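Local coordinates for BDI-0842-like domain-containing protein (Parabacteroides distasonis, PDB 4JM1) that is of unknown function but adopts an alpha/beta fold resembling the prodomain of alpha-lytic protease, at residues I27-D32 with V59-I64. Sequence-based numbering, arbitrary orientation.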
loop_
_atom_site.group_PDB
_atom_site.type_symbol
_atom_site.label_atom_id
_atom_site.label_comp_id
_atom_site.label_asym_id
_atom_site.label_seq_id
_atom_site.Cartn_x
_atom_site.Cartn_y
_atom_site.Cartn_z
ATOM N N ILE A 27 -0.663 -0.109 -1.616
ATOM C CA ILE A 27 -2.039 0.235 -1.327
ATOM C C ILE A 27 -2.596 1.095 -2.459
ATOM O O ILE A 27 -2.043 2.155 -2.764
ATOM C CB ILE A 27 -2.147 0.925 0.043
ATOM C CG1 ILE A 27 -1.617 -0.044 1.148
ATOM C CG2 ILE A 27 -3.578 1.350 0.322
ATOM C CD1 ILE A 27 -1.504 0.515 2.537
ATOM N N ALA A 28 -3.703 0.626 -3.046
ATOM C CA ALA A 28 -4.345 1.293 -4.180
ATOM C C ALA A 28 -5.572 2.057 -3.680
ATOM O O ALA A 28 -6.454 1.477 -3.043
ATOM C CB ALA A 28 -4.738 0.276 -5.252
ATOM N N ILE A 29 -5.611 3.349 -3.998
ATOM C CA ILE A 29 -6.691 4.254 -3.624
ATOM C C ILE A 29 -7.320 4.907 -4.866
ATOM O O ILE A 29 -6.741 4.904 -5.971
ATOM C CB ILE A 29 -6.192 5.377 -2.646
ATOM C CG1 ILE A 29 -5.129 6.257 -3.324
ATOM C CG2 ILE A 29 -5.659 4.758 -1.358
ATOM C CD1 ILE A 29 -4.911 7.578 -2.614
ATOM N N ASP A 30 -8.537 5.432 -4.685
ATOM C CA ASP A 30 -9.188 6.177 -5.754
ATOM C C ASP A 30 -8.664 7.625 -5.760
ATOM O O ASP A 30 -9.305 8.549 -5.252
ATOM C CB ASP A 30 -10.710 6.129 -5.590
ATOM C CG ASP A 30 -11.447 6.658 -6.807
ATOM O OD1 ASP A 30 -10.840 6.802 -7.899
ATOM O OD2 ASP A 30 -12.661 6.928 -6.653
ATOM N N ALA A 31 -7.479 7.806 -6.324
ATOM C CA ALA A 31 -6.753 9.064 -6.221
ATOM C C ALA A 31 -7.279 10.108 -7.199
ATOM O O ALA A 31 -7.550 9.812 -8.345
ATOM C CB ALA A 31 -5.270 8.832 -6.478
ATOM N N ASP A 32 -7.340 11.345 -6.723
ATOM C CA ASP A 32 -7.674 12.501 -7.575
ATOM C C ASP A 32 -6.441 13.118 -8.254
ATOM O O ASP A 32 -6.575 13.882 -9.224
ATOM C CB ASP A 32 -8.373 13.587 -6.737
ATOM C CG ASP A 32 -9.774 13.184 -6.270
ATOM O OD1 ASP A 32 -10.368 12.215 -6.800
ATOM O OD2 ASP A 32 -10.295 13.858 -5.359
ATOM N N VAL A 59 5.611 1.471 2.643
ATOM C CA VAL A 59 4.316 1.499 1.967
ATOM C C VAL A 59 4.442 2.338 0.704
ATOM O O VAL A 59 5.081 3.417 0.713
ATOM C CB VAL A 59 3.224 2.072 2.881
ATOM C CG1 VAL A 59 1.965 2.536 2.086
ATOM C CG2 VAL A 59 2.886 1.023 3.944
ATOM N N LEU A 60 3.809 1.837 -0.360
ATOM C CA LEU A 60 3.705 2.517 -1.636
ATOM C C LEU A 60 2.228 2.738 -1.909
ATOM O O LEU A 60 1.440 1.792 -1.797
ATOM C CB LEU A 60 4.359 1.715 -2.784
ATOM C CG LEU A 60 5.789 1.270 -2.485
ATOM C CD1 LEU A 60 6.228 0.271 -3.575
ATOM C CD2 LEU A 60 6.755 2.464 -2.341
ATOM N N ILE A 61 1.861 3.963 -2.294
ATOM C CA ILE A 61 0.508 4.273 -2.733
ATOM C C ILE A 61 0.461 4.314 -4.251
ATOM O O ILE A 61 1.337 4.891 -4.881
ATOM C CB ILE A 61 -0.007 5.616 -2.160
ATOM C CG1 ILE A 61 0.212 5.681 -0.630
ATOM C CG2 ILE A 61 -1.499 5.852 -2.575
ATOM C CD1 ILE A 61 -0.593 4.710 0.230
ATOM N N VAL A 62 -0.536 3.637 -4.813
ATOM C CA VAL A 62 -0.810 3.684 -6.230
ATOM C C VAL A 62 -2.298 4.023 -6.462
ATOM O O VAL A 62 -3.122 3.963 -5.539
ATOM C CB VAL A 62 -0.468 2.297 -6.912
ATOM C CG1 VAL A 62 1.043 1.957 -6.779
ATOM C CG2 VAL A 62 -1.360 1.159 -6.426
ATOM N N ASP A 63 -2.607 4.450 -7.695
ATOM C CA ASP A 63 -3.994 4.754 -8.085
ATOM C C ASP A 63 -4.641 3.465 -8.561
ATOM O O ASP A 63 -4.152 2.837 -9.499
ATOM C CB ASP A 63 -3.993 5.829 -9.170
ATOM C CG ASP A 63 -5.388 6.366 -9.508
ATOM O OD1 ASP A 63 -6.421 5.752 -9.149
ATOM O OD2 ASP A 63 -5.429 7.448 -10.135
ATOM N N ILE A 64 -5.761 3.095 -7.929
ATOM C CA ILE A 64 -6.548 1.933 -8.352
ATOM C C ILE A 64 -6.925 1.973 -9.854
ATOM O O ILE A 64 -7.073 0.928 -10.497
ATOM C CB ILE A 64 -7.841 1.798 -7.494
ATOM C CG1 ILE A 64 -8.504 0.420 -7.660
ATOM C CG2 ILE A 64 -8.866 2.950 -7.801
ATOM C CD1 ILE A 64 -7.719 -0.746 -7.033
#
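Strands 24-29 and 58-63 are the parallel pair of a beta-alpha-beta unit, joined through helix 38-50, and lie side by side in the middle of a four-stranded mixed sheet. Four nearly straight backbone hydrogen bonds run between 27-32 and 59-64, starting with Ile27 N to Leu60 O (2.8 Å) and ending with Ile64 N to Ile29 O (2.8 Å). On the face beneath helix 38-50 the packing is tight: the CG2 methyl of Ile61, anti to its backbone N, lies 3.7 Å from Ile29 CG1, the two side chains crossing obliquely, while Phe44, Leu40 and Ala41 of the helix cover Ile27, Ile29 and Ile61. The other face carries Ala28, whose CB meets Val62 CG2 at 3.7 Å and Ile64 CD1 at 3.6 Å. Beyond Ile29 the pairing gives way to an inverse gamma turn centred on Asp30, which is exposed to solvent, while Ala31 and Asp63 stay buried. Asp63 reaches across with CG anti to its backbone N (chi1 -172°), its carboxylate beside Ala31 CB. Lys65 pairs with both Asp63 and Asp30, probably easing the repulsion between their carboxylates. An alanine in place of Asp63 would remove the carboxylate and probably leave Lys65 less firmly held beside the turn. At this end Ile29 O also faces a second acceptor, Asp63 OD1, at 3.3 Å, while Ile64 N approaches from above the carbonyl plane of Ile29, 34° out of it.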